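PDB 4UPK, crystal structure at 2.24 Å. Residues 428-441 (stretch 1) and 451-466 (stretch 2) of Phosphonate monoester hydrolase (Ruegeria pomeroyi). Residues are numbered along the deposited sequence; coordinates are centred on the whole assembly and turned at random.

Stretch 1 (428-441) RQYSFSELDISEPL
Stretch 2 451-466: GFGPSAGAVAILRDAR

Antiparallel strands join through alternating narrow and wide pairs, and side chains then reinforce the ladder from each face; residues 428-441 and 451-466 of this hydrolase illustrate the principle. The direct side-chain hydrogen bonds between the stretches all come from Arg-463 (chi1 m, chi2 and chi3 t, chi4 92°), whose guanidinium meets two serine hydroxyls edge-on, where its N-H bonds point. Arg-463 NH1 donates to Ser-431 OG (3.1 Å), and Arg-463 NH1 and NH2 each lie 2.9 Å from Ser-433 OG, both donating. Ser-431 is p and Ser-433 m.

Strands 431-436 and 458-463, both extended (phi -69 to -146°, psi 103 to 157°), run at 160°, with axes 4.5 Å apart at closest approach. Ser-431/Arg-463, Ser-433/Ile-461 and Leu-435/Val-459 are hydrogen-bonded pairs: in each, the first residue's N donates to the second's O at 3.0 Å, while the return N-to-O bond measures 2.9, 2.8 and 2.8 Å respectively. Between them, Phe-432/Leu-462, Glu-434/Ala-460 and Asp-436/Ala-458 are non-hydrogen-bonded, with CA-CA distances of 4.8, 4.5 and 4.4 Å. Ile-437 N to Gly-457 O (2.7 Å) extends the ladder.

Beyond it, a type I turn, Gly-453 to Ala-456, is closed by Ala-456 N to Gly-453 O (3.1 Å). Asp-436 OD1 accepts from Ser-438 OG (2.7 Å) and N (3.0 Å); a CB on Gly-457 would clash with both OD1 and that OG. One water donates to Asp-436 OD2 (3.0 Å) and Pro-454 O (2.6 Å) and accepts from Gly-457 N (2.9 Å).

Packing completes the contact. Leu-462 CD1 sits over the Tyr-430 ring (chi1 p), 4.0 Å from its centroid, a CH-pi contact. On the Arg-463 face, Leu-435 CB meets Val-459 CB at 4.1 Å. Ile-437 CG1 (chi1 p, chi2 t) reaches Val-459 CG2 at 3.9 Å and Phe-452 CZ (chi1 p) at 3.8 Å.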

ATOM      1  N   ARG A 428      33.958 -15.160  -6.259  1.00 23.68           N
ATOM      2  CA  ARG A 428      34.386 -14.024  -7.071  1.00 22.44           C
ATOM      3  C   ARG A 428      35.841 -14.145  -7.489  1.00 23.28           C
ATOM      4  O   ARG A 428      36.654 -14.554  -6.664  1.00 23.61           O
ATOM      5  CB  ARG A 428      34.319 -12.803  -6.163  1.00 21.11           C
ATOM      6  CG  ARG A 428      33.665 -11.646  -6.794  1.00 26.84           C
ATOM      7  CD  ARG A 428      33.558 -10.576  -5.765  1.00 16.73           C
ATOM      8  NE  ARG A 428      32.171 -10.452  -5.357  1.00 15.89           N
ATOM      9  CZ  ARG A 428      31.717 -10.695  -4.137  1.00 19.24           C
ATOM     10  NH1 ARG A 428      32.552 -11.058  -3.167  1.00  6.54           N
ATOM     11  NH2 ARG A 428      30.432 -10.537  -3.864  1.00  6.95           N
ATOM     12  N   GLN A 429      36.180 -13.757  -8.733  1.00 18.75           N
ATOM     13  CA  GLN A 429      37.577 -13.715  -9.179  1.00 19.23           C
ATOM     14  C   GLN A 429      38.025 -12.273  -9.528  1.00 24.30           C
ATOM     15  O   GLN A 429      39.176 -12.017  -9.892  1.00 24.33           O
ATOM     16  CB  GLN A 429      37.851 -14.734 -10.281  1.00 20.42           C
ATOM     17  CG  GLN A 429      37.956 -16.144  -9.695  1.00 31.80           C
ATOM     18  CD  GLN A 429      38.366 -17.156 -10.713  1.00 53.88           C
ATOM     19  OE1 GLN A 429      37.524 -17.824 -11.327  1.00 56.30           O
ATOM     20  NE2 GLN A 429      39.670 -17.302 -10.902  1.00 40.12           N
ATOM     21  N   TYR A 430      37.086 -11.336  -9.373  1.00 19.70           N
ATOM     22  CA  TYR A 430      37.238  -9.912  -9.626  1.00 18.27           C
ATOM     23  C   TYR A 430      36.237  -9.173  -8.738  1.00 20.99           C
ATOM     24  O   TYR A 430      35.254  -9.765  -8.307  1.00 20.89           O
ATOM     25  CB  TYR A 430      36.962  -9.585 -11.122  1.00 18.62           C
ATOM     26  CG  TYR A 430      35.552  -9.879 -11.569  1.00 20.83           C
ATOM     27  CD1 TYR A 430      34.530  -8.951 -11.377  1.00 22.76           C
ATOM     28  CD2 TYR A 430      35.225 -11.098 -12.147  1.00 22.29           C
ATOM     29  CE1 TYR A 430      33.216  -9.235 -11.748  1.00 22.22           C
ATOM     30  CE2 TYR A 430      33.918 -11.392 -12.529  1.00 23.53           C
ATOM     31  CZ  TYR A 430      32.915 -10.455 -12.332  1.00 26.90           C
ATOM     32  OH  TYR A 430      31.622 -10.771 -12.692  1.00 22.79           O
ATOM     33  N   SER A 431      36.460  -7.879  -8.502  1.00 14.95           N
ATOM     34  CA  SER A 431      35.513  -7.048  -7.758  1.00 12.16           C
ATOM     35  C   SER A 431      34.958  -5.976  -8.705  1.00 13.87           C
ATOM     36  O   SER A 431      35.545  -5.665  -9.748  1.00 13.20           O
ATOM     37  CB  SER A 431      36.141  -6.459  -6.492  1.00 14.98           C
ATOM     38  OG  SER A 431      37.158  -5.521  -6.806  1.00 20.40           O
ATOM     39  N   PHE A 432      33.791  -5.462  -8.373  1.00 10.87           N
ATOM     40  CA  PHE A 432      33.096  -4.510  -9.215  1.00 11.75           C
ATOM     41  C   PHE A 432      32.597  -3.276  -8.418  1.00 16.63           C
ATOM     42  O   PHE A 432      31.926  -3.422  -7.386  1.00 17.22           O
ATOM     43  CB  PHE A 432      31.924  -5.257  -9.905  1.00 13.27           C
ATOM     44  CG  PHE A 432      31.077  -4.428 -10.829  1.00 14.51           C
ATOM     45  CD1 PHE A 432      31.434  -4.263 -12.164  1.00 15.91           C
ATOM     46  CD2 PHE A 432      29.897  -3.851 -10.380  1.00 16.23           C
ATOM     47  CE1 PHE A 432      30.632  -3.531 -13.027  1.00 16.25           C
ATOM     48  CE2 PHE A 432      29.094  -3.126 -11.241  1.00 18.04           C
ATOM     49  CZ  PHE A 432      29.475  -2.953 -12.554  1.00 16.62           C
ATOM     50  N   SER A 433      32.884  -2.080  -8.933  1.00 11.31           N
ATOM     51  CA  SER A 433      32.440  -0.816  -8.334  1.00 10.95           C
ATOM     52  C   SER A 433      31.794   0.090  -9.372  1.00 14.92           C
ATOM     53  O   SER A 433      32.084  -0.022 -10.548  1.00 15.51           O
ATOM     54  CB  SER A 433      33.596  -0.085  -7.641  1.00 14.07           C
ATOM     55  OG  SER A 433      34.178  -0.910  -6.650  1.00 20.42           O
ATOM     56  N   GLU A 434      30.916   0.979  -8.930  1.00 12.69           N
ATOM     57  CA  GLU A 434      30.213   1.933  -9.778  1.00 12.14           C
ATOM     58  C   GLU A 434      30.270   3.350  -9.194  1.00 15.55           C
ATOM     59  O   GLU A 434      30.385   3.537  -7.977  1.00 13.48           O
ATOM     60  CB  GLU A 434      28.740   1.528  -9.959  1.00 12.79           C
ATOM     61  CG  GLU A 434      28.515   0.281 -10.786  1.00 14.80           C
ATOM     62  CD  GLU A 434      27.048  -0.056 -10.939  1.00 18.93           C
ATOM     63  OE1 GLU A 434      26.386   0.542 -11.816  1.00 14.27           O
ATOM     64  OE2 GLU A 434      26.526  -0.799 -10.082  1.00 13.18           O
ATOM     65  N   LEU A 435      30.147   4.348 -10.070  1.00 13.47           N
ATOM     66  CA  LEU A 435      30.118   5.755  -9.672  1.00 13.88           C
ATOM     67  C   LEU A 435      29.200   6.470 -10.633  1.00 16.47           C
ATOM     68  O   LEU A 435      28.940   5.966 -11.720  1.00 17.00           O
ATOM     69  CB  LEU A 435      31.555   6.356  -9.710  1.00 14.39           C
ATOM     70  CG  LEU A 435      31.794   7.714  -9.026  1.00 20.27           C
ATOM     71  CD1 LEU A 435      31.860   7.576  -7.509  1.00 20.51           C
ATOM     72  CD2 LEU A 435      33.099   8.343  -9.521  1.00 24.34           C
ATOM     73  N   ASP A 436      28.632   7.591 -10.202  1.00 12.61           N
ATOM     74  CA  ASP A 436      27.787   8.398 -11.064  1.00 12.22           C
ATOM     75  C   ASP A 436      28.331   9.809 -10.994  1.00 19.84           C
ATOM     76  O   ASP A 436      28.387  10.396  -9.902  1.00 20.51           O
ATOM     77  CB  ASP A 436      26.287   8.333 -10.700  1.00 13.49           C
ATOM     78  CG  ASP A 436      25.417   8.920 -11.802  1.00 21.06           C
ATOM     79  OD1 ASP A 436      25.466  10.145 -12.006  1.00 22.44           O
ATOM     80  OD2 ASP A 436      24.777   8.142 -12.530  1.00 29.06           O
ATOM     81  N   ILE A 437      28.796  10.317 -12.164  1.00 17.51           N
ATOM     82  CA  ILE A 437      29.403  11.637 -12.338  1.00 17.03           C
ATOM     83  C   ILE A 437      28.445  12.682 -12.944  1.00 23.12           C
ATOM     84  O   ILE A 437      28.891  13.649 -13.561  1.00 23.65           O
ATOM     85  CB  ILE A 437      30.833  11.590 -12.976  1.00 18.81           C
ATOM     86  CG1 ILE A 437      30.835  10.982 -14.385  1.00 18.73           C
ATOM     87  CG2 ILE A 437      31.824  10.893 -12.035  1.00 19.05           C
ATOM     88  CD1 ILE A 437      32.030  11.229 -15.155  1.00 23.33           C
ATOM     89  N   SER A 438      27.125  12.491 -12.735  1.00 19.66           N
ATOM     90  CA  SER A 438      26.071  13.415 -13.167  1.00 18.41           C
ATOM     91  C   SER A 438      25.204  13.826 -11.954  1.00 19.59           C
ATOM     92  O   SER A 438      25.229  13.153 -10.927  1.00 17.76           O
ATOM     93  CB  SER A 438      25.208  12.793 -14.264  1.00 21.87           C
ATOM     94  OG  SER A 438      24.291  11.842 -13.744  1.00 27.42           O
ATOM     95  N   GLU A 439      24.515  14.969 -12.057  1.00 16.45           N
ATOM     96  CA  GLU A 439      23.648  15.528 -11.014  1.00 17.16           C
ATOM     97  C   GLU A 439      22.461  16.142 -11.733  1.00 22.05           C
ATOM     98  O   GLU A 439      22.681  17.056 -12.537  1.00 21.19           O
ATOM     99  CB  GLU A 439      24.399  16.561 -10.146  1.00 18.21           C
ATOM    100  CG  GLU A 439      23.644  16.985  -8.891  1.00 24.47           C
ATOM    101  CD  GLU A 439      23.401  15.878  -7.884  1.00 38.28           C
ATOM    102  OE1 GLU A 439      24.383  15.341  -7.322  1.00 38.19           O
ATOM    103  OE2 GLU A 439      22.218  15.537  -7.667  1.00 33.70           O
ATOM    104  N   PRO A 440      21.226  15.570 -11.555  1.00 19.56           N
ATOM    105  CA  PRO A 440      20.059  16.040 -12.337  1.00 19.90           C
ATOM    106  C   PRO A 440      19.711  17.528 -12.321  1.00 26.76           C
ATOM    107  O   PRO A 440      19.335  18.053 -13.364  1.00 26.52           O
ATOM    108  CB  PRO A 440      18.906  15.185 -11.805  1.00 21.44           C
ATOM    109  CG  PRO A 440      19.551  13.982 -11.221  1.00 24.66           C
ATOM    110  CD  PRO A 440      20.853  14.450 -10.664  1.00 19.73           C
ATOM    111  N   LEU A 441      19.827  18.203 -11.177  1.00 26.35           N
ATOM    112  CA  LEU A 441      19.447  19.623 -11.094  1.00 28.14           C
ATOM    113  C   LEU A 441      20.623  20.622 -11.152  1.00 31.82           C
ATOM    114  O   LEU A 441      20.413  21.812 -11.425  1.00 32.99           O
ATOM    115  CB  LEU A 441      18.590  19.892  -9.827  1.00 28.70           C
ATOM    116  CG  LEU A 441      17.335  19.027  -9.624  1.00 33.91           C
ATOM    117  CD1 LEU A 441      16.784  19.228  -8.233  1.00 34.81           C
ATOM    118  CD2 LEU A 441      16.258  19.288 -10.701  1.00 32.17           C
ATOM    119  N   GLY A 451      29.911  17.423 -21.535  1.00 20.53           N
ATOM    120  CA  GLY A 451      28.639  17.633 -22.220  1.00 20.51           C
ATOM    121  C   GLY A 451      27.560  16.572 -22.222  1.00 24.29           C
ATOM    122  O   GLY A 451      26.599  16.706 -22.982  1.00 24.99           O
ATOM    123  N   PHE A 452      27.658  15.564 -21.344  1.00 18.93           N
ATOM    124  CA  PHE A 452      26.679  14.478 -21.234  1.00 17.29           C
ATOM    125  C   PHE A 452      25.575  14.824 -20.210  1.00 19.77           C
ATOM    126  O   PHE A 452      25.806  15.603 -19.283  1.00 18.68           O
ATOM    127  CB  PHE A 452      27.387  13.132 -20.879  1.00 17.72           C
ATOM    128  CG  PHE A 452      28.131  13.144 -19.553  1.00 18.25           C
ATOM    129  CD1 PHE A 452      27.491  12.780 -18.374  1.00 18.93           C
ATOM    130  CD2 PHE A 452      29.475  13.516 -19.489  1.00 19.67           C
ATOM    131  CE1 PHE A 452      28.167  12.816 -17.149  1.00 19.85           C
ATOM    132  CE2 PHE A 452      30.155  13.544 -18.264  1.00 22.11           C
ATOM    133  CZ  PHE A 452      29.490  13.219 -17.099  1.00 19.79           C
ATOM    134  N   GLY A 453      24.407  14.199 -20.369  1.00 17.22           N
ATOM    135  CA  GLY A 453      23.259  14.408 -19.488  1.00 16.58           C
ATOM    136  C   GLY A 453      23.198  13.461 -18.309  1.00 20.52           C
ATOM    137  O   GLY A 453      24.050  12.569 -18.180  1.00 18.82           O
ATOM    138  N   PRO A 454      22.149  13.600 -17.450  1.00 19.20           N
ATOM    139  CA  PRO A 454      22.073  12.758 -16.234  1.00 18.62           C
ATOM    140  C   PRO A 454      21.677  11.281 -16.376  1.00 20.52           C
ATOM    141  O   PRO A 454      21.532  10.596 -15.358  1.00 17.25           O
ATOM    142  CB  PRO A 454      21.153  13.558 -15.314  1.00 20.94           C
ATOM    143  CG  PRO A 454      20.254  14.299 -16.246  1.00 24.96           C
ATOM    144  CD  PRO A 454      21.070  14.618 -17.468  1.00 20.54           C
ATOM    145  N   SER A 455      21.515  10.790 -17.625  1.00 18.73           N
ATOM    146  CA  SER A 455      21.258   9.388 -17.949  1.00 19.41           C
ATOM    147  C   SER A 455      22.595   8.710 -18.327  1.00 23.78           C
ATOM    148  O   SER A 455      22.654   7.487 -18.437  1.00 23.33           O
ATOM    149  CB  SER A 455      20.271   9.269 -19.121  1.00 24.13           C
ATOM    150  OG  SER A 455      18.927   9.450 -18.700  1.00 32.31           O
ATOM    151  N   ALA A 456      23.660   9.509 -18.536  1.00 21.34           N
ATOM    152  CA  ALA A 456      24.987   9.029 -18.968  1.00 20.47           C
ATOM    153  C   ALA A 456      26.136   9.321 -17.983  1.00 22.82           C
ATOM    154  O   ALA A 456      27.302   9.384 -18.387  1.00 24.36           O
ATOM    155  CB  ALA A 456      25.305   9.583 -20.351  1.00 20.82           C
ATOM    156  N   GLY A 457      25.805   9.437 -16.705  1.00 16.65           N
ATOM    157  CA  GLY A 457      26.783   9.720 -15.663  1.00 16.23           C
ATOM    158  C   GLY A 457      27.499   8.519 -15.064  1.00 20.20           C
ATOM    159  O   GLY A 457      28.453   8.691 -14.302  1.00 18.69           O
ATOM    160  N   ALA A 458      27.041   7.289 -15.396  1.00 16.95           N
ATOM    161  CA  ALA A 458      27.604   6.057 -14.837  1.00 15.39           C
ATOM    162  C   ALA A 458      29.014   5.681 -15.265  1.00 18.61           C
ATOM    163  O   ALA A 458      29.387   5.760 -16.436  1.00 18.65           O
ATOM    164  CB  ALA A 458      26.657   4.893 -15.031  1.00 15.98           C
ATOM    165  N   VAL A 459      29.803   5.279 -14.268  1.00 14.68           N
ATOM    166  CA  VAL A 459      31.174   4.805 -14.394  1.00 13.07           C
ATOM    167  C   VAL A 459      31.168   3.408 -13.745  1.00 18.59           C
ATOM    168  O   VAL A 459      30.432   3.181 -12.774  1.00 18.72           O
ATOM    169  CB  VAL A 459      32.201   5.739 -13.699  1.00 14.45           C
ATOM    170  CG1 VAL A 459      33.615   5.390 -14.135  1.00 13.40           C
ATOM    171  CG2 VAL A 459      31.917   7.214 -13.985  1.00 14.11           C
ATOM    172  N   ALA A 460      31.937   2.472 -14.317  1.00 13.19           N
ATOM    173  CA  ALA A 460      32.076   1.121 -13.798  1.00 12.05           C
ATOM    174  C   ALA A 460      33.553   0.738 -13.738  1.00 14.42           C
ATOM    175  O   ALA A 460      34.330   1.151 -14.609  1.00 11.19           O
ATOM    176  CB  ALA A 460      31.296   0.144 -14.649  1.00 12.37           C
ATOM    177  N   ILE A 461      33.943   0.027 -12.648  1.00 12.43           N
ATOM    178  CA  ILE A 461      35.318  -0.435 -12.374  1.00 12.37           C
ATOM    179  C   ILE A 461      35.320  -1.969 -12.182  1.00 19.72           C
ATOM    180  O   ILE A 461      34.508  -2.485 -11.419  1.00 21.33           O
ATOM    181  CB  ILE A 461      35.939   0.294 -11.132  1.00 14.14           C
ATOM    182  CG1 ILE A 461      35.862   1.855 -11.244  1.00 13.16           C
ATOM    183  CG2 ILE A 461      37.376  -0.189 -10.836  1.00 13.76           C
ATOM    184  CD1 ILE A 461      35.625   2.585  -9.958  1.00 10.66           C
ATOM    185  N   LEU A 462      36.228  -2.685 -12.865  1.00 16.00           N
ATOM    186  CA  LEU A 462      36.394  -4.130 -12.703  1.00 15.75           C
ATOM    187  C   LEU A 462      37.840  -4.414 -12.278  1.00 18.80           C
ATOM    188  O   LEU A 462      38.759  -4.100 -13.020  1.00 18.98           O
ATOM    189  CB  LEU A 462      35.993  -4.934 -13.974  1.00 15.01           C
ATOM    190  CG  LEU A 462      35.939  -6.460 -13.795  1.00 17.86           C
ATOM    191  CD1 LEU A 462      34.717  -7.043 -14.458  1.00 18.02           C
ATOM    192  CD2 LEU A 462      37.206  -7.137 -14.320  1.00 17.55           C
ATOM    193  N   ARG A 463      38.031  -4.990 -11.090  1.00 16.32           N
ATOM    194  CA  ARG A 463      39.355  -5.298 -10.551  1.00 16.30           C
ATOM    195  C   ARG A 463      39.642  -6.761 -10.710  1.00 23.84           C
ATOM    196  O   ARG A 463      39.110  -7.588  -9.981  1.00 24.41           O
ATOM    197  CB  ARG A 463      39.511  -4.867  -9.085  1.00 12.81           C
ATOM    198  CG  ARG A 463      39.307  -3.374  -8.867  1.00  9.43           C
ATOM    199  CD  ARG A 463      39.278  -3.023  -7.413  1.00 14.53           C
ATOM    200  NE  ARG A 463      38.704  -1.694  -7.218  1.00 22.18           N
ATOM    201  CZ  ARG A 463      37.416  -1.461  -6.987  1.00 30.70           C
ATOM    202  NH1 ARG A 463      36.560  -2.470  -6.873  1.00  6.71           N
ATOM    203  NH2 ARG A 463      36.977  -0.214  -6.856  1.00 22.54           N
ATOM    204  N   ASP A 464      40.466  -7.074 -11.694  1.00 21.17           N
ATOM    205  CA  ASP A 464      40.935  -8.405 -12.027  1.00 21.15           C
ATOM    206  C   ASP A 464      42.265  -8.591 -11.259  1.00 23.76           C
ATOM    207  O   ASP A 464      42.813  -7.612 -10.738  1.00 22.12           O
ATOM    208  CB  ASP A 464      41.086  -8.440 -13.570  1.00 22.85           C
ATOM    209  CG  ASP A 464      41.867  -9.562 -14.191  1.00 27.17           C
ATOM    210  OD1 ASP A 464      41.367 -10.697 -14.194  1.00 34.89           O
ATOM    211  OD2 ASP A 464      42.937  -9.288 -14.752  1.00 25.08           O
ATOM    212  N   ALA A 465      42.760  -9.833 -11.152  1.00 21.44           N
ATOM    213  CA  ALA A 465      44.022 -10.154 -10.459  1.00 21.92           C
ATOM    214  C   ALA A 465      45.236  -9.327 -10.977  1.00 26.90           C
ATOM    215  O   ALA A 465      46.114  -8.945 -10.194  1.00 27.32           O
ATOM    216  CB  ALA A 465      44.315 -11.643 -10.584  1.00 22.69           C
ATOM    217  N   ARG A 466      45.252  -9.051 -12.302  1.00 22.41           N
ATOM    218  CA  ARG A 466      46.287  -8.290 -12.988  1.00 21.48           C
ATOM    219  C   ARG A 466      45.834  -6.861 -13.391  1.00 21.67           C
ATOM    220  O   ARG A 466      46.579  -5.905 -13.208  1.00 19.38           O
ATOM    221  CB  ARG A 466      46.775  -9.064 -14.229  1.00 18.39           C
ATOM    222  CG  ARG A 466      47.881  -8.324 -14.972  1.00 20.49           C
ATOM    223  CD  ARG A 466      48.438  -9.088 -16.123  1.00 20.88           C
ATOM    224  NE  ARG A 466      49.324  -8.229 -16.898  1.00 26.00           N
ATOM    225  CZ  ARG A 466      49.643  -8.429 -18.167  1.00 24.39           C
ATOM    226  NH1 ARG A 466      49.149  -9.465 -18.826  1.00 14.51           N
ATOM    227  NH2 ARG A 466      50.436  -7.582 -18.795  1.00  9.77           N
TER
HETATM  228  O   HOH W   1      41.053 -12.350 -11.753  1.00 27.04           O
HETATM  229  O   HOH W   2      23.453   8.808 -15.189  1.00 13.59           O